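Local coordinates for 6-phosphofructokinase subunit beta (PDB 3O8O), which catalyses the ATP-dependent phosphorylation of D-fructose 6-phosphate to fructose 1,6-bisphosphate, the first committing step of glycolysis, at residues D162-I174 / V289-A303. Sequence-based numbering, arbitrary orientation.
Sequences DATIGAYSALDRI and VQRGGTAVAYDRILA. With F6P (6-O-phosphono-beta-D-fructofuranose), chain K.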
loop_
_atom_site.group_PDB
_atom_site.type_symbol
_atom_site.label_atom_id
_atom_site.label_comp_id
_atom_site.label_asym_id
_atom_site.label_seq_id
_atom_site.Cartn_x
_atom_site.Cartn_y
_atom_site.Cartn_z
ATOM N N ASP B 162 -42.796 -11.583 -19.464
ATOM C CA ASP B 162 -42.065 -10.624 -20.282
ATOM C C ASP B 162 -40.842 -11.231 -20.969
ATOM O O ASP B 162 -40.503 -10.875 -22.111
ATOM C CB ASP B 162 -41.641 -9.440 -19.429
ATOM C CG ASP B 162 -42.815 -8.597 -19.005
ATOM O OD1 ASP B 162 -43.709 -8.395 -19.857
ATOM O OD2 ASP B 162 -42.841 -8.131 -17.840
ATOM N N ALA B 163 -40.185 -12.163 -20.282
ATOM C CA ALA B 163 -38.992 -12.786 -20.837
ATOM C C ALA B 163 -38.932 -14.285 -20.637
ATOM O O ALA B 163 -39.011 -14.760 -19.519
ATOM C CB ALA B 163 -37.759 -12.146 -20.229
ATOM N N THR B 164 -38.808 -15.037 -21.720
ATOM C CA THR B 164 -38.691 -16.478 -21.573
ATOM C C THR B 164 -37.218 -16.734 -21.312
ATOM O O THR B 164 -36.352 -15.996 -21.790
ATOM C CB THR B 164 -39.111 -17.239 -22.849
ATOM O OG1 THR B 164 -38.539 -16.612 -24.003
ATOM C CG2 THR B 164 -40.630 -17.273 -22.964
ATOM N N ILE B 165 -36.918 -17.766 -20.543
ATOM C CA ILE B 165 -35.525 -18.053 -20.261
ATOM C C ILE B 165 -34.863 -18.346 -21.601
ATOM O O ILE B 165 -35.353 -19.171 -22.361
ATOM C CB ILE B 165 -35.370 -19.291 -19.335
ATOM C CG1 ILE B 165 -36.046 -19.029 -17.991
ATOM C CG2 ILE B 165 -33.901 -19.590 -19.105
ATOM C CD1 ILE B 165 -36.039 -20.228 -17.066
ATOM N N GLY B 166 -33.766 -17.659 -21.896
ATOM C CA GLY B 166 -33.060 -17.900 -23.147
ATOM C C GLY B 166 -33.267 -16.838 -24.213
ATOM O O GLY B 166 -32.475 -16.720 -25.154
ATOM N N ALA B 167 -34.332 -16.057 -24.067
ATOM C CA ALA B 167 -34.638 -15.015 -25.032
ATOM C C ALA B 167 -33.467 -14.064 -25.230
ATOM O O ALA B 167 -32.902 -13.976 -26.323
ATOM C CB ALA B 167 -35.852 -14.254 -24.583
ATOM N N TYR B 168 -33.104 -13.347 -24.177
ATOM C CA TYR B 168 -31.995 -12.410 -24.276
ATOM C C TYR B 168 -30.665 -13.035 -24.689
ATOM O O TYR B 168 -29.825 -12.363 -25.286
ATOM C CB TYR B 168 -31.839 -11.661 -22.973
ATOM C CG TYR B 168 -32.896 -10.614 -22.813
ATOM C CD1 TYR B 168 -33.961 -10.785 -21.924
ATOM C CD2 TYR B 168 -32.822 -9.435 -23.539
ATOM C CE1 TYR B 168 -34.916 -9.793 -21.762
ATOM C CE2 TYR B 168 -33.758 -8.441 -23.392
ATOM C CZ TYR B 168 -34.808 -8.612 -22.502
ATOM O OH TYR B 168 -35.740 -7.591 -22.348
ATOM N N SER B 169 -30.462 -14.309 -24.373
ATOM C CA SER B 169 -29.231 -14.976 -24.766
ATOM C C SER B 169 -29.255 -15.102 -26.286
ATOM O O SER B 169 -28.262 -14.853 -26.967
ATOM C CB SER B 169 -29.126 -16.367 -24.130
ATOM O OG SER B 169 -28.934 -16.288 -22.728
ATOM N N ALA B 170 -30.400 -15.500 -26.821
ATOM C CA ALA B 170 -30.538 -15.620 -28.256
ATOM C C ALA B 170 -30.292 -14.233 -28.867
ATOM O O ALA B 170 -29.558 -14.101 -29.851
ATOM C CB ALA B 170 -31.912 -16.104 -28.585
ATOM N N LEU B 171 -30.890 -13.202 -28.268
ATOM C CA LEU B 171 -30.719 -11.837 -28.764
ATOM C C LEU B 171 -29.247 -11.444 -28.808
ATOM O O LEU B 171 -28.824 -10.741 -29.716
ATOM C CB LEU B 171 -31.491 -10.841 -27.890
ATOM C CG LEU B 171 -31.257 -9.341 -28.187
ATOM C CD1 LEU B 171 -31.642 -9.042 -29.623
ATOM C CD2 LEU B 171 -32.059 -8.462 -27.191
ATOM N N ASP B 172 -28.481 -11.889 -27.804
ATOM C CA ASP B 172 -27.033 -11.632 -27.706
ATOM C C ASP B 172 -26.334 -12.319 -28.883
ATOM O O ASP B 172 -25.520 -11.733 -29.585
ATOM C CB ASP B 172 -26.495 -12.208 -26.384
ATOM C CG ASP B 172 -25.014 -11.919 -26.166
ATOM O OD1 ASP B 172 -24.660 -10.780 -25.761
ATOM O OD2 ASP B 172 -24.208 -12.844 -26.407
ATOM N N ARG B 173 -26.666 -13.579 -29.088
ATOM C CA ARG B 173 -26.082 -14.316 -30.180
ATOM C C ARG B 173 -26.331 -13.615 -31.505
ATOM O O ARG B 173 -25.431 -13.514 -32.341
ATOM C CB ARG B 173 -26.658 -15.734 -30.213
ATOM C CG ARG B 173 -25.603 -16.795 -29.998
ATOM C CD ARG B 173 -24.833 -16.522 -28.707
ATOM N NE ARG B 173 -25.411 -17.237 -27.576
ATOM C CZ ARG B 173 -25.338 -16.824 -26.317
ATOM N NH1 ARG B 173 -24.719 -15.688 -26.030
ATOM N NH2 ARG B 173 -25.866 -17.553 -25.346
ATOM N N ILE B 174 -27.560 -13.127 -31.688
ATOM C CA ILE B 174 -27.958 -12.441 -32.921
ATOM C C ILE B 174 -27.133 -11.186 -33.157
ATOM O O ILE B 174 -26.507 -11.043 -34.200
ATOM C CB ILE B 174 -29.491 -12.068 -32.906
ATOM C CG1 ILE B 174 -30.340 -13.344 -33.041
ATOM C CG2 ILE B 174 -29.818 -11.095 -34.046
ATOM C CD1 ILE B 174 -31.808 -13.167 -32.739
ATOM N N VAL B 289 -27.139 -21.115 -34.095
ATOM C CA VAL B 289 -26.139 -20.508 -33.220
ATOM C C VAL B 289 -26.949 -19.657 -32.249
ATOM O O VAL B 289 -26.483 -19.293 -31.181
ATOM C CB VAL B 289 -25.114 -19.578 -33.959
ATOM C CG1 VAL B 289 -24.537 -20.263 -35.191
ATOM C CG2 VAL B 289 -25.753 -18.262 -34.301
ATOM N N GLN B 290 -28.179 -19.346 -32.633
ATOM C CA GLN B 290 -29.044 -18.542 -31.790
ATOM C C GLN B 290 -29.511 -19.361 -30.590
ATOM O O GLN B 290 -29.943 -18.809 -29.576
ATOM C CB GLN B 290 -30.248 -18.051 -32.595
ATOM C CG GLN B 290 -29.874 -17.223 -33.813
ATOM C CD GLN B 290 -31.062 -16.927 -34.707
ATOM O OE1 GLN B 290 -31.890 -16.055 -34.412
ATOM N NE2 GLN B 290 -31.159 -17.663 -35.808
ATOM N N ARG B 291 -29.408 -20.679 -30.709
ATOM C CA ARG B 291 -29.835 -21.587 -29.651
ATOM C C ARG B 291 -28.691 -21.999 -28.735
ATOM O O ARG B 291 -28.919 -22.408 -27.599
ATOM C CB ARG B 291 -30.466 -22.833 -30.278
ATOM C CG ARG B 291 -31.816 -22.570 -30.902
ATOM C CD ARG B 291 -32.911 -22.620 -29.849
ATOM N NE ARG B 291 -33.180 -23.998 -29.466
ATOM C CZ ARG B 291 -33.714 -24.889 -30.289
ATOM N NH1 ARG B 291 -34.040 -24.531 -31.530
ATOM N NH2 ARG B 291 -33.892 -26.142 -29.891
ATOM N N GLY B 292 -27.465 -21.887 -29.241
ATOM C CA GLY B 292 -26.292 -22.263 -28.475
ATOM C C GLY B 292 -25.709 -21.174 -27.595
ATOM O O GLY B 292 -26.335 -20.131 -27.348
ATOM N N GLY B 293 -24.492 -21.416 -27.119
ATOM C CA GLY B 293 -23.862 -20.448 -26.252
ATOM C C GLY B 293 -24.312 -20.572 -24.806
ATOM O O GLY B 293 -25.344 -21.171 -24.499
ATOM N N THR B 294 -23.523 -20.004 -23.906
ATOM C CA THR B 294 -23.804 -20.053 -22.486
ATOM C C THR B 294 -24.843 -18.994 -22.149
ATOM O O THR B 294 -24.951 -17.971 -22.826
ATOM C CB THR B 294 -22.534 -19.769 -21.712
ATOM O OG1 THR B 294 -22.528 -18.390 -21.305
ATOM C CG2 THR B 294 -21.328 -20.007 -22.597
ATOM N N ALA B 295 -25.606 -19.211 -21.095
ATOM C CA ALA B 295 -26.603 -18.221 -20.771
ATOM C C ALA B 295 -25.993 -16.860 -20.404
ATOM O O ALA B 295 -24.996 -16.780 -19.682
ATOM C CB ALA B 295 -27.481 -18.723 -19.647
ATOM N N VAL B 296 -26.596 -15.799 -20.935
ATOM C CA VAL B 296 -26.207 -14.429 -20.658
ATOM C C VAL B 296 -26.549 -14.193 -19.177
ATOM O O VAL B 296 -27.439 -14.846 -18.645
ATOM C CB VAL B 296 -27.020 -13.470 -21.586
ATOM C CG1 VAL B 296 -27.121 -12.045 -20.981
ATOM C CG2 VAL B 296 -26.369 -13.446 -22.963
ATOM N N ALA B 297 -25.863 -13.259 -18.524
ATOM C CA ALA B 297 -26.103 -13.005 -17.104
ATOM C C ALA B 297 -27.579 -12.877 -16.782
ATOM O O ALA B 297 -28.051 -13.454 -15.800
ATOM C CB ALA B 297 -25.325 -11.743 -16.622
ATOM N N TYR B 298 -28.315 -12.130 -17.599
ATOM C CA TYR B 298 -29.730 -11.970 -17.329
ATOM C C TYR B 298 -30.410 -13.342 -17.289
ATOM O O TYR B 298 -31.144 -13.648 -16.351
ATOM C CB TYR B 298 -30.383 -11.087 -18.389
ATOM C CG TYR B 298 -31.846 -10.814 -18.126
ATOM C CD1 TYR B 298 -32.232 -9.843 -17.205
ATOM C CD2 TYR B 298 -32.851 -11.564 -18.761
ATOM C CE1 TYR B 298 -33.585 -9.617 -16.910
ATOM C CE2 TYR B 298 -34.219 -11.347 -18.467
ATOM C CZ TYR B 298 -34.575 -10.369 -17.533
ATOM O OH TYR B 298 -35.887 -10.147 -17.174
ATOM N N ASP B 299 -30.158 -14.181 -18.287
ATOM C CA ASP B 299 -30.792 -15.489 -18.290
ATOM C C ASP B 299 -30.380 -16.325 -17.101
ATOM O O ASP B 299 -31.232 -16.899 -16.434
ATOM C CB ASP B 299 -30.524 -16.251 -19.588
ATOM C CG ASP B 299 -31.464 -15.833 -20.705
ATOM O OD1 ASP B 299 -32.653 -15.549 -20.437
ATOM O OD2 ASP B 299 -31.014 -15.796 -21.861
ATOM N N ARG B 300 -29.089 -16.403 -16.814
ATOM C CA ARG B 300 -28.685 -17.182 -15.657
ATOM C C ARG B 300 -29.476 -16.715 -14.435
ATOM O O ARG B 300 -30.159 -17.514 -13.794
ATOM C CB ARG B 300 -27.197 -17.021 -15.379
ATOM C CG ARG B 300 -26.316 -17.573 -16.444
ATOM C CD ARG B 300 -24.874 -17.569 -16.002
ATOM N NE ARG B 300 -23.993 -17.666 -17.160
ATOM C CZ ARG B 300 -22.692 -17.924 -17.103
ATOM N NH1 ARG B 300 -22.088 -18.120 -15.938
ATOM N NH2 ARG B 300 -21.999 -17.987 -18.223
ATOM N N ILE B 301 -29.399 -15.421 -14.131
ATOM C CA ILE B 301 -30.087 -14.857 -12.978
ATOM C C ILE B 301 -31.595 -15.073 -13.007
ATOM O O ILE B 301 -32.227 -15.326 -11.975
ATOM C CB ILE B 301 -29.786 -13.359 -12.850
ATOM C CG1 ILE B 301 -28.269 -13.166 -12.764
ATOM C CG2 ILE B 301 -30.459 -12.793 -11.594
ATOM C CD1 ILE B 301 -27.799 -11.713 -12.829
ATOM N N LEU B 302 -32.176 -14.983 -14.192
ATOM C CA LEU B 302 -33.611 -15.181 -14.308
ATOM C C LEU B 302 -33.952 -16.632 -14.022
ATOM O O LEU B 302 -34.783 -16.935 -13.182
ATOM C CB LEU B 302 -34.102 -14.817 -15.715
ATOM C CG LEU B 302 -35.573 -15.163 -15.980
ATOM C CD1 LEU B 302 -36.473 -14.440 -14.983
ATOM C CD2 LEU B 302 -35.923 -14.778 -17.382
ATOM N N ALA B 303 -33.295 -17.532 -14.729
ATOM C CA ALA B 303 -33.538 -18.952 -14.550
ATOM C C ALA B 303 -33.201 -19.427 -13.139
ATOM O O ALA B 303 -33.784 -20.383 -12.641
ATOM C CB ALA B 303 -32.735 -19.734 -15.571
HETATM O O1 F6P K . -38.266 -23.535 -30.077
HETATM C C1 F6P K . -38.496 -22.538 -31.072
HETATM C C2 F6P K . -37.367 -22.576 -32.103
HETATM O O2 F6P K . -36.103 -22.312 -31.508
HETATM C C3 F6P K . -37.577 -21.556 -33.219
HETATM O O3 F6P K . -36.986 -20.287 -32.915
HETATM C C4 F6P K . -36.964 -22.316 -34.436
HETATM O O4 F6P K . -37.479 -21.851 -35.688
HETATM C C5 F6P K . -37.340 -23.792 -34.099
HETATM O O5 F6P K . -37.276 -23.853 -32.674
HETATM C C6 F6P K . -36.316 -24.800 -34.562
HETATM O O6 F6P K . -36.827 -26.072 -34.158
HETATM P P F6P K . -35.768 -27.227 -34.516
HETATM O O1P F6P K . -34.533 -26.987 -33.730
HETATM O O2P F6P K . -36.375 -28.654 -34.086
HETATM O O3P F6P K . -35.397 -27.205 -36.100
#
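Asp299 reaches into the first turn of helix 167-187 with its carboxylate. Gly166 N, at the N-cap position, donates to Asp299 OD1 over 2.8 Å, nearly straight and from above the carboxylate plane, while Ser169 N gives OD2 a weak bond. Ser169 OG accepts from Val296 N at 3.0 Å and 177°, linking the two helix starts.

Arg173 supplies the second polar cluster. Bent at chi2 (54°), its chain lays the guanidinium along loop 292-294: NE (3.0 Å) and NH2 (3.3 Å) grip Gly292 O side-on, and NH2 reaches Thr294 O at 2.7 Å. Its NH1 forms a salt bridge with Asp172 OD2. Cut back to an alanine, this position would probably leave both carbonyls without these donors and Asp172 without its salt-bridge mate.

Apolar contacts lie around the Asp299 end. The Tyr168 and Tyr298 rings meet obliquely, planes at 74°, and Ile165 CD1 lies 3.7 Å from Ala303 CB.

The gripped loop directly follows Val289, Gln290 and Arg291 of the fructose 6-phosphate site shared with subunit alpha; Arg291 NH1 bonds weakly to phosphate O1P, and its NH2 salt-bridges Asp14. Within the N-terminal catalytic domain, segments 167-174 and 297-303 run nearly antiparallel, axes 8.6 Å apart, with helix 669-688 against both tyrosines and helix 537-558 against Val296.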